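Local atomic coordinates of leucine aminopeptidase 2, chloroplastic (PDB entry 5LHJ), a protein that is a manganese-binding aminopeptidase of the M17 family in bottromycin maturation, presumably removing unsubstituted N-terminal amino acids from peptides. Residues 222-226 / 329-333; 261-266 / 343-347; 323-327 / 338-342; 430-434 / 447-451. Residue numbers count along the deposited sequence, not the author numbering.

Contact 1: residues 222-226 / 329-333; sequences LGLTG and VRHLD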
loop_
_atom_site.group_PDB
_atom_site.type_symbol
_atom_site.label_atom_id
_atom_site.label_comp_id
_atom_site.label_asym_id
_atom_site.label_seq_id
_atom_site.Cartn_x
_atom_site.Cartn_y
_atom_site.Cartn_z
ATOM N N LEU A 222 37.123 18.661 -12.771
ATOM C CA LEU A 222 36.179 18.968 -13.843
ATOM C C LEU A 222 34.913 19.642 -13.339
ATOM O O LEU A 222 34.200 20.245 -14.125
ATOM C CB LEU A 222 35.809 17.712 -14.629
ATOM C CG LEU A 222 36.948 16.908 -15.241
ATOM C CD1 LEU A 222 36.355 15.821 -16.129
ATOM C CD2 LEU A 222 37.902 17.798 -16.023
ATOM N N GLY A 223 34.642 19.557 -12.040
ATOM C CA GLY A 223 33.498 20.263 -11.455
ATOM C C GLY A 223 32.145 19.644 -11.788
ATOM O O GLY A 223 31.121 20.353 -11.803
ATOM N N LEU A 224 32.136 18.333 -12.036
ATOM C CA LEU A 224 30.896 17.588 -12.318
ATOM C C LEU A 224 30.257 17.220 -10.975
ATOM O O LEU A 224 30.304 16.068 -10.529
ATOM C CB LEU A 224 31.188 16.346 -13.173
ATOM C CG LEU A 224 31.935 16.597 -14.496
ATOM C CD1 LEU A 224 32.219 15.306 -15.242
ATOM C CD2 LEU A 224 31.185 17.564 -15.392
ATOM N N THR A 225 29.656 18.230 -10.349
ATOM C CA THR A 225 29.193 18.156 -8.962
ATOM C C THR A 225 28.075 17.151 -8.771
ATOM O O THR A 225 28.014 16.474 -7.752
ATOM C CB THR A 225 28.676 19.523 -8.469
ATOM O OG1 THR A 225 29.576 20.555 -8.893
ATOM C CG2 THR A 225 28.552 19.539 -6.955
ATOM N N GLY A 226 27.182 17.077 -9.752
ATOM C CA GLY A 226 26.062 16.140 -9.683
ATOM C C GLY A 226 26.544 14.700 -9.649
ATOM O O GLY A 226 26.108 13.905 -8.817
ATOM N N VAL A 329 22.856 20.856 -4.732
ATOM C CA VAL A 329 24.004 20.704 -5.616
ATOM C C VAL A 329 24.237 22.026 -6.351
ATOM O O VAL A 329 23.318 22.560 -6.979
ATOM C CB VAL A 329 23.781 19.561 -6.632
ATOM C CG1 VAL A 329 24.903 19.524 -7.664
ATOM C CG2 VAL A 329 23.657 18.230 -5.899
ATOM N N ARG A 330 25.464 22.543 -6.272
ATOM C CA ARG A 330 25.890 23.696 -7.065
ATOM C C ARG A 330 26.620 23.180 -8.305
ATOM O O ARG A 330 27.708 22.608 -8.206
ATOM C CB ARG A 330 26.798 24.608 -6.227
ATOM C CG ARG A 330 27.482 25.754 -6.974
ATOM C CD ARG A 330 26.815 27.104 -6.844
ATOM N NE ARG A 330 26.399 27.454 -5.479
ATOM C CZ ARG A 330 25.704 28.551 -5.166
ATOM N NH1 ARG A 330 25.370 29.436 -6.107
ATOM N NH2 ARG A 330 25.332 28.762 -3.904
ATOM N N HIS A 331 26.021 23.422 -9.467
ATOM C CA HIS A 331 26.491 22.842 -10.721
ATOM C C HIS A 331 27.638 23.632 -11.337
ATOM O O HIS A 331 27.986 24.734 -10.871
ATOM C CB HIS A 331 25.328 22.739 -11.718
ATOM C CG HIS A 331 24.274 21.760 -11.308
ATOM N ND1 HIS A 331 24.437 20.395 -11.411
ATOM C CD2 HIS A 331 23.035 21.952 -10.802
ATOM C CE1 HIS A 331 23.344 19.789 -10.981
ATOM N NE2 HIS A 331 22.482 20.711 -10.603
ATOM N N LEU A 332 28.204 23.062 -12.400
ATOM C CA LEU A 332 29.315 23.668 -13.163
ATOM C C LEU A 332 29.002 25.056 -13.753
ATOM O O LEU A 332 29.926 25.866 -13.931
ATOM C CB LEU A 332 29.730 22.699 -14.289
ATOM C CG LEU A 332 30.922 23.045 -15.195
ATOM C CD1 LEU A 332 32.179 23.198 -14.370
ATOM C CD2 LEU A 332 31.115 21.933 -16.220
ATOM N N ASP A 333 27.732 25.334 -14.053
ATOM C CA ASP A 333 27.294 26.646 -14.545
ATOM C C ASP A 333 26.913 27.636 -13.427
ATOM O O ASP A 333 26.425 28.725 -13.720
ATOM C CB ASP A 333 26.142 26.523 -15.558
ATOM C CG ASP A 333 24.832 26.002 -14.943
ATOM O OD1 ASP A 333 24.785 25.668 -13.749
ATOM O OD2 ASP A 333 23.844 25.917 -15.695
#
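Val329, in the short strand 328-330, directs its side chain at the start of helix 225-231. Val329 CG1 is 3.7 Å from Thr225 CG2 and 3.9 Å from Gly226 N. Arg330 contributes its backbone: Thr225 OG1 donates a hydrogen bond to Arg330 O at 2.9 Å, the one between the segments. The CA-to-CB bond of His331 points away; its ring nitrogens bond Thr337 and Asp352. Leu332 then reaches back to the turn before the helix. Leu332 CD1 is 3.6 Å from Leu222 O, Leu332 CB 3.7 Å from Gly223 O, and Leu332 CD2 4.4 Å from Leu224 CD2. Gly223 has positive phi, and a CB there would come very near Leu332 CD1. Leu224 is the N-cap residue and the centre of an inverse gamma turn. This is loop packing at the start of a helix. Helix 345-358 completes it: Asp352 accepts from the backbone N atoms of Gly226 and Leu332, so it ties both segments to that helix, while strand 239-245 packs on Leu222 and Leu224.

Contact 2: residues 261-266 / 343-347; sequences KGVTFD and DNEGR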
loop_
_atom_site.group_PDB
_atom_site.type_symbol
_atom_site.label_atom_id
_atom_site.label_comp_id
_atom_site.label_asym_id
_atom_site.label_seq_id
_atom_site.Cartn_x
_atom_site.Cartn_y
_atom_site.Cartn_z
ATOM N N LYS A 261 23.918 8.433 -20.066
ATOM C CA LYS A 261 23.796 8.170 -18.624
ATOM C C LYS A 261 24.314 6.778 -18.259
ATOM O O LYS A 261 23.779 5.781 -18.733
ATOM C CB LYS A 261 22.334 8.313 -18.162
ATOM C CG LYS A 261 22.057 7.956 -16.695
ATOM C CD LYS A 261 20.555 7.797 -16.427
ATOM C CE LYS A 261 20.324 7.046 -15.131
ATOM N NZ LYS A 261 18.897 6.917 -14.799
ATOM N N GLY A 262 25.346 6.729 -17.409
ATOM C CA GLY A 262 25.967 5.469 -17.010
ATOM C C GLY A 262 25.845 5.102 -15.541
ATOM O O GLY A 262 26.854 4.805 -14.894
ATOM N N VAL A 263 24.623 5.054 -15.016
ATOM C CA VAL A 263 24.439 4.611 -13.632
ATOM C C VAL A 263 24.427 3.084 -13.650
ATOM O O VAL A 263 23.467 2.471 -14.083
ATOM C CB VAL A 263 23.181 5.219 -12.965
ATOM C CG1 VAL A 263 23.025 4.704 -11.535
ATOM C CG2 VAL A 263 23.298 6.734 -12.957
ATOM N N THR A 264 25.522 2.485 -13.196
ATOM C CA THR A 264 25.720 1.048 -13.289
ATOM C C THR A 264 24.873 0.235 -12.314
ATOM O O THR A 264 24.572 -0.927 -12.582
ATOM C CB THR A 264 27.205 0.672 -13.140
ATOM O OG1 THR A 264 27.694 1.091 -11.859
ATOM C CG2 THR A 264 28.019 1.355 -14.249
ATOM N N PHE A 265 24.504 0.838 -11.189
ATOM C CA PHE A 265 23.508 0.257 -10.307
ATOM C C PHE A 265 22.744 1.387 -9.630
ATOM O O PHE A 265 23.355 2.274 -9.040
ATOM C CB PHE A 265 24.131 -0.663 -9.259
ATOM C CG PHE A 265 23.109 -1.313 -8.383
ATOM C CD1 PHE A 265 22.294 -2.316 -8.879
ATOM C CD2 PHE A 265 22.894 -0.846 -7.106
ATOM C CE1 PHE A 265 21.301 -2.875 -8.094
ATOM C CE2 PHE A 265 21.914 -1.406 -6.299
ATOM C CZ PHE A 265 21.111 -2.406 -6.794
ATOM N N ASP A 266 21.416 1.353 -9.747
ATOM C CA ASP A 266 20.555 2.350 -9.133
ATOM C C ASP A 266 19.568 1.678 -8.167
ATOM O O ASP A 266 18.578 1.075 -8.591
ATOM C CB ASP A 266 19.809 3.127 -10.213
ATOM C CG ASP A 266 18.839 4.129 -9.643
ATOM O OD1 ASP A 266 19.007 4.535 -8.476
ATOM O OD2 ASP A 266 17.891 4.489 -10.365
ATOM N N ASP A 343 15.910 9.145 -5.949
ATOM C CA ASP A 343 15.688 8.299 -7.134
ATOM C C ASP A 343 15.671 9.064 -8.476
ATOM O O ASP A 343 15.760 8.429 -9.532
ATOM C CB ASP A 343 14.414 7.466 -6.980
ATOM C CG ASP A 343 14.316 6.315 -7.982
ATOM O OD1 ASP A 343 15.343 5.687 -8.324
ATOM O OD2 ASP A 343 13.182 6.022 -8.431
ATOM N N ASN A 344 15.598 10.400 -8.461
ATOM C CA ASN A 344 15.738 11.193 -9.696
ATOM C C ASN A 344 17.182 11.699 -9.832
ATOM O O ASN A 344 17.440 12.894 -10.033
ATOM C CB ASN A 344 14.732 12.344 -9.754
ATOM C CG ASN A 344 13.335 11.891 -10.170
ATOM O OD1 ASN A 344 13.095 10.706 -10.451
ATOM N ND2 ASN A 344 12.406 12.841 -10.226
ATOM N N GLU A 345 18.108 10.755 -9.749
ATOM C CA GLU A 345 19.543 11.071 -9.722
ATOM C C GLU A 345 20.115 11.275 -11.120
ATOM O O GLU A 345 21.075 12.017 -11.275
ATOM C CB GLU A 345 20.323 9.997 -8.941
ATOM C CG GLU A 345 20.888 8.831 -9.743
ATOM C CD GLU A 345 19.874 7.899 -10.354
ATOM O OE1 GLU A 345 18.673 7.952 -9.999
ATOM O OE2 GLU A 345 20.287 7.086 -11.199
ATOM N N GLY A 346 19.534 10.622 -12.131
ATOM C CA GLY A 346 20.046 10.695 -13.494
ATOM C C GLY A 346 20.156 12.112 -14.035
ATOM O O GLY A 346 21.184 12.497 -14.615
ATOM N N ARG A 347 19.099 12.907 -13.846
ATOM C CA ARG A 347 19.104 14.267 -14.374
ATOM C C ARG A 347 20.177 15.131 -13.692
ATOM O O ARG A 347 20.790 15.989 -14.324
ATOM C CB ARG A 347 17.709 14.905 -14.285
ATOM C CG ARG A 347 17.213 15.251 -12.883
ATOM C CD ARG A 347 15.704 15.481 -12.898
ATOM N NE ARG A 347 15.004 14.228 -13.134
ATOM C CZ ARG A 347 13.680 14.061 -13.207
ATOM N NH1 ARG A 347 12.833 15.080 -13.085
ATOM N NH2 ARG A 347 13.208 12.846 -13.412
HETATM O O HOH W 1 17.491 8.635 -13.149
HETATM O O HOH W 2 15.619 6.497 -12.033
#
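Glu345 overlaps Val263, with OE2 3.5 Å from Val263 CG2, and its other carboxylate oxygen faces Asp266. The contact is part of the two-manganese site of the M17 aminopeptidase fold, although this chain holds no manganese. Lys261 comes from near the end of strand 255-263 and Asp266 from strand 265-266, past a corner at Thr264; Asp343 precedes helix 345-358 and Glu345 is in its first turn. All four are manganese ligands, as is Asp284. Without metal, like charges stand close: Asp266 OD2 is 3.5 Å from Asp343 OD1 and 3.6 Å from Glu345 OE1. Lys273 forms salt bridges to both aspartates, partly offsetting the repulsion. Lys261 makes a long salt bridge, NZ to Glu345 OE2 at 3.9 Å; its NZ also bonds Asp284 and Thr373 O. Gly346 lets the lysine pass: Lys261 CE is 4.0 Å from Gly346 CA, and a CB there would clash with NZ. One water accepts from Lys261 NZ at 2.8 Å and more weakly from Gly346 N at 3.0 Å.

Contact 3: residues 323-327 / 338-342; sequences LRVGD and EITHT
Two backbone hydrogen bonds join the segments. Gly326 N donates to Ile339 O at 2.7 Å, and Ile339 N donates to Asp327 O at 2.9 Å; both are nearly linear. This is consistent with a G1 beta bulge, Gly326 and Asp327 opposite Ile339, continuing the hairpin of antiparallel strands 328-330 and 336-338. Residues 324-327 form the coupled type II beta turn, closed by Asp327 N to Arg324 O at 3.1 Å. Val325 has phi/psi of -61/130° and Gly326 99/-16°, a conformation that calls for glycine. The nearest CA pairs are Val325 with Thr340 and Gly326 with Ile339, both 5.3 Å apart. The Asp327 carboxylate folds back on the turn: OD2 accepts from Arg324 N at 3.1 Å and from Arg324 NE at 3.2 Å, the latter a salt bridge. Arg324 also pairs with Glu315 of the second subunit, so the turn lies at a subunit interface. A water bridges Gly326 O (2.8 Å) and Glu338 OE2 (2.9 Å). Val325 CA approaches Ile339 O at 3.4 Å in a CA-H...O contact. Ile339 (m, m) points into the first segment and packs CG1 4.0 Å from Leu323 CD2 (Leu323 is t, p). Thr342 (chi1 p) lies just before the manganese ligand Asp343, and its OG1 bonds Gly268 and Ser271. Thr342 CG2 is 4.1 Å from Val325 CG2 and 3.5 Å from Leu323 O.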
loop_
_atom_site.group_PDB
_atom_site.type_symbol
_atom_site.label_atom_id
_atom_site.label_comp_id
_atom_site.label_asym_id
_atom_site.label_seq_id
_atom_site.Cartn_x
_atom_site.Cartn_y
_atom_site.Cartn_z
ATOM N N LEU A 323 23.897 10.770 -0.622
ATOM C CA LEU A 323 23.183 12.007 -0.934
ATOM C C LEU A 323 21.850 12.080 -0.190
ATOM O O LEU A 323 21.097 11.109 -0.179
ATOM C CB LEU A 323 22.935 12.083 -2.445
ATOM C CG LEU A 323 22.331 13.386 -2.993
ATOM C CD1 LEU A 323 23.103 14.633 -2.609
ATOM C CD2 LEU A 323 22.253 13.280 -4.499
ATOM N N ARG A 324 21.583 13.211 0.457
ATOM C CA ARG A 324 20.415 13.353 1.327
ATOM C C ARG A 324 19.317 14.154 0.653
ATOM O O ARG A 324 19.586 15.106 -0.063
ATOM C CB ARG A 324 20.783 14.069 2.637
ATOM C CG ARG A 324 21.775 13.338 3.549
ATOM C CD ARG A 324 22.474 14.275 4.527
ATOM N NE ARG A 324 23.469 14.996 3.765
ATOM C CZ ARG A 324 24.745 15.182 4.058
ATOM N NH1 ARG A 324 25.299 14.832 5.222
ATOM N NH2 ARG A 324 25.465 15.826 3.149
ATOM N N VAL A 325 18.071 13.809 0.957
ATOM C CA VAL A 325 16.931 14.651 0.598
ATOM C C VAL A 325 17.093 16.012 1.283
ATOM O O VAL A 325 17.372 16.072 2.492
ATOM C CB VAL A 325 15.593 13.994 1.026
ATOM C CG1 VAL A 325 14.422 14.954 0.832
ATOM C CG2 VAL A 325 15.379 12.701 0.249
ATOM N N GLY A 326 16.955 17.088 0.514
ATOM C CA GLY A 326 17.166 18.451 1.025
ATOM C C GLY A 326 18.529 19.035 0.699
ATOM O O GLY A 326 18.715 20.258 0.806
ATOM N N ASP A 327 19.482 18.191 0.301
ATOM C CA ASP A 327 20.792 18.685 -0.133
ATOM C C ASP A 327 20.659 19.544 -1.376
ATOM O O ASP A 327 19.704 19.403 -2.142
ATOM C CB ASP A 327 21.768 17.544 -0.397
ATOM C CG ASP A 327 22.319 16.931 0.886
ATOM O OD1 ASP A 327 22.019 17.447 1.994
ATOM O OD2 ASP A 327 23.061 15.932 0.770
ATOM N N GLU A 338 17.995 21.491 -5.810
ATOM C CA GLU A 338 17.575 20.884 -4.562
ATOM C C GLU A 338 17.172 19.434 -4.805
ATOM O O GLU A 338 16.346 19.162 -5.684
ATOM C CB GLU A 338 16.386 21.638 -3.978
ATOM C CG GLU A 338 15.946 21.111 -2.623
ATOM C CD GLU A 338 14.665 21.740 -2.097
ATOM O OE1 GLU A 338 13.896 22.369 -2.867
ATOM O OE2 GLU A 338 14.411 21.569 -0.889
ATOM N N ILE A 339 17.751 18.518 -4.027
ATOM C CA ILE A 339 17.446 17.091 -4.115
ATOM C C ILE A 339 16.191 16.808 -3.306
ATOM O O ILE A 339 16.231 16.690 -2.073
ATOM C CB ILE A 339 18.620 16.195 -3.629
ATOM C CG1 ILE A 339 19.925 16.546 -4.363
ATOM C CG2 ILE A 339 18.270 14.704 -3.799
ATOM C CD1 ILE A 339 19.877 16.433 -5.874
ATOM N N THR A 340 15.057 16.721 -3.988
ATOM C CA THR A 340 13.803 16.399 -3.313
ATOM C C THR A 340 13.458 14.903 -3.348
ATOM O O THR A 340 12.570 14.467 -2.615
ATOM C CB THR A 340 12.655 17.225 -3.901
ATOM O OG1 THR A 340 12.600 17.016 -5.309
ATOM C CG2 THR A 340 12.882 18.731 -3.623
ATOM N N HIS A 341 14.133 14.125 -4.197
ATOM C CA HIS A 341 13.957 12.669 -4.234
ATOM C C HIS A 341 15.250 12.080 -4.793
ATOM O O HIS A 341 15.646 12.440 -5.902
ATOM C CB HIS A 341 12.728 12.297 -5.112
ATOM C CG HIS A 341 12.193 10.919 -4.867
ATOM N ND1 HIS A 341 12.953 9.790 -5.054
ATOM C CD2 HIS A 341 10.978 10.483 -4.453
ATOM C CE1 HIS A 341 12.240 8.714 -4.763
ATOM N NE2 HIS A 341 11.040 9.109 -4.380
ATOM N N THR A 342 15.900 11.189 -4.039
ATOM C CA THR A 342 17.192 10.625 -4.457
ATOM C C THR A 342 17.104 9.631 -5.631
ATOM O O THR A 342 18.126 9.289 -6.217
ATOM C CB THR A 342 17.954 9.961 -3.288
ATOM O OG1 THR A 342 17.240 8.804 -2.837
ATOM C CG2 THR A 342 18.160 10.946 -2.146
HETATM O O HOH W 3 16.560 22.006 1.038
#

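Contact 4: residues 430-434 / 447-451; sequences DRVNC and FLQDF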
loop_
_atom_site.group_PDB
_atom_site.type_symbol
_atom_site.label_atom_id
_atom_site.label_comp_id
_atom_site.label_asym_id
_atom_site.label_seq_id
_atom_site.Cartn_x
_atom_site.Cartn_y
_atom_site.Cartn_z
ATOM N N ASP A 430 17.607 26.920 -7.293
ATOM C CA ASP A 430 17.083 27.354 -8.589
ATOM C C ASP A 430 16.027 26.402 -9.160
ATOM O O ASP A 430 15.131 26.837 -9.879
ATOM C CB ASP A 430 18.209 27.548 -9.615
ATOM C CG ASP A 430 19.189 28.629 -9.229
ATOM O OD1 ASP A 430 18.816 29.596 -8.504
ATOM O OD2 ASP A 430 20.355 28.514 -9.662
ATOM N N ARG A 431 16.140 25.112 -8.833
ATOM C CA ARG A 431 15.202 24.109 -9.301
ATOM C C ARG A 431 15.205 22.913 -8.368
ATOM O O ARG A 431 16.128 22.756 -7.548
ATOM C CB ARG A 431 15.596 23.627 -10.695
ATOM C CG ARG A 431 16.978 22.993 -10.719
ATOM C CD ARG A 431 17.415 22.648 -12.116
ATOM N NE ARG A 431 17.902 23.764 -12.914
ATOM C CZ ARG A 431 19.063 24.401 -12.760
ATOM N NH1 ARG A 431 19.893 24.123 -11.760
ATOM N NH2 ARG A 431 19.392 25.342 -13.628
ATOM N N VAL A 432 14.194 22.068 -8.529
ATOM C CA VAL A 432 14.149 20.748 -7.875
ATOM C C VAL A 432 14.434 19.639 -8.882
ATOM O O VAL A 432 14.239 19.827 -10.083
ATOM C CB VAL A 432 12.786 20.445 -7.213
ATOM C CG1 VAL A 432 12.487 21.456 -6.126
ATOM C CG2 VAL A 432 11.635 20.369 -8.236
ATOM N N ASN A 433 14.862 18.481 -8.380
ATOM C CA ASN A 433 14.959 17.277 -9.219
ATOM C C ASN A 433 13.715 16.409 -9.211
ATOM O O ASN A 433 13.698 15.392 -9.909
ATOM C CB ASN A 433 16.210 16.444 -8.896
ATOM C CG ASN A 433 16.075 15.613 -7.631
ATOM O OD1 ASN A 433 15.368 15.972 -6.693
ATOM N ND2 ASN A 433 16.769 14.479 -7.612
ATOM N N CYS A 434 12.685 16.787 -8.444
ATOM C CA CYS A 434 11.430 16.031 -8.397
ATOM C C CYS A 434 10.307 16.905 -7.870
ATOM O O CYS A 434 10.429 17.487 -6.779
ATOM C CB CYS A 434 11.581 14.815 -7.491
ATOM S SG CYS A 434 10.123 13.740 -7.411
ATOM N N PHE A 447 14.311 20.175 -17.237
ATOM C CA PHE A 447 15.445 20.234 -16.311
ATOM C C PHE A 447 16.765 20.178 -17.087
ATOM O O PHE A 447 17.646 21.045 -16.893
ATOM C CB PHE A 447 15.312 19.084 -15.281
ATOM C CG PHE A 447 16.383 19.034 -14.236
ATOM C CD1 PHE A 447 17.680 18.600 -14.547
ATOM C CD2 PHE A 447 16.094 19.362 -12.916
ATOM C CE1 PHE A 447 18.667 18.533 -13.571
ATOM C CE2 PHE A 447 17.078 19.277 -11.935
ATOM C CZ PHE A 447 18.367 18.873 -12.266
ATOM N N LEU A 448 16.914 19.173 -17.948
ATOM C CA LEU A 448 18.141 19.017 -18.745
ATOM C C LEU A 448 18.368 20.195 -19.688
ATOM O O LEU A 448 19.502 20.641 -19.880
ATOM C CB LEU A 448 18.103 17.725 -19.561
ATOM C CG LEU A 448 18.061 16.401 -18.793
ATOM C CD1 LEU A 448 17.951 15.254 -19.792
ATOM C CD2 LEU A 448 19.268 16.207 -17.898
ATOM N N GLN A 449 17.284 20.694 -20.277
ATOM C CA GLN A 449 17.367 21.812 -21.213
ATOM C C GLN A 449 18.088 23.026 -20.609
ATOM O O GLN A 449 18.827 23.701 -21.325
ATOM C CB GLN A 449 15.978 22.217 -21.704
ATOM C CG GLN A 449 15.994 23.243 -22.833
ATOM C CD GLN A 449 14.601 23.553 -23.359
ATOM O OE1 GLN A 449 13.608 23.414 -22.646
ATOM N NE2 GLN A 449 14.529 23.987 -24.616
ATOM N N ASP A 450 17.875 23.272 -19.311
ATOM C CA ASP A 450 18.497 24.397 -18.572
ATOM C C ASP A 450 20.038 24.396 -18.691
ATOM O O ASP A 450 20.682 25.444 -18.582
ATOM C CB ASP A 450 18.216 24.311 -17.050
ATOM C CG ASP A 450 16.756 24.567 -16.634
ATOM O OD1 ASP A 450 15.905 25.058 -17.401
ATOM O OD2 ASP A 450 16.475 24.249 -15.444
ATOM N N PHE A 451 20.635 23.222 -18.869
ATOM C CA PHE A 451 22.092 23.085 -18.816
ATOM C C PHE A 451 22.770 23.105 -20.181
ATOM O O PHE A 451 23.987 23.053 -20.249
ATOM C CB PHE A 451 22.433 21.813 -18.049
ATOM C CG PHE A 451 21.964 21.859 -16.635
ATOM C CD1 PHE A 451 22.705 22.527 -15.670
ATOM C CD2 PHE A 451 20.750 21.288 -16.266
ATOM C CE1 PHE A 451 22.265 22.589 -14.350
ATOM C CE2 PHE A 451 20.294 21.363 -14.956
ATOM C CZ PHE A 451 21.055 22.003 -13.995
#
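This is a buried contact of one arginine with two phenylalanines and an aspartate. It joins the short strand 431-432 to the C-terminal end of helix 440-449. Arg431 is central. Its NE donates to Asp450 OD2 at 2.9 Å in a salt bridge, and Asp450 OD1 has a second partner in Arg421. Phe451 CZ lies over one face of the Arg431 guanidinium, 3.3 Å from Arg431 NH1; NH1 also hydrogen-bonds Thr335 OG1. The aliphatic part of the arginine lies against Phe447, with Arg431 CD 3.4 Å from Phe447 CE2. The charge is farther off: Arg431 CZ is 5.7 Å from the Phe447 ring centroid, so the cation-pi attraction is weak at most. Val432 turns its side chain away, but its carbonyl O meets the edge of the Phe447 ring, 3.4 Å from CD2. Asn433 CA sits 4.0 Å from Phe447 CE2. The Asn433 amide serves other partners, Thr340 N and His341 O. The weakly bonded strand 431-432 pairs in parallel with 336-338, at the edge of a small three-stranded mixed sheet. The arrangement is strand-on-helix packing within the catalytic domain, centred on the Arg431-Asp450 salt bridge.

In the fold
Contact 2 is the metal site, and the centres of the other three lie about 14 to 16 Å from its centre. Contact 3 adjoins it in sequence. Contact 4 reaches the site region through Asn344, whose ND2 lies 2.9 Å from Asn433 O, a probable hydrogen bond; the Asn433 side chain is about 6 Å from that of the manganese ligand Glu345. Contacts 3 and 4 are joined by Thr340, with OG1 2.7 Å from Cys434 O and N 2.8 Å from Asn433 OD1. Contacts 1 and 4 both reach the small sheet 328-330/336-338/431-432 and meet where the His331 and Phe451 rings stack edge-to-face. Contact 1 touches contact 3 by packing, Val329 CG2 to Ile339 CD1 at 4.2 Å.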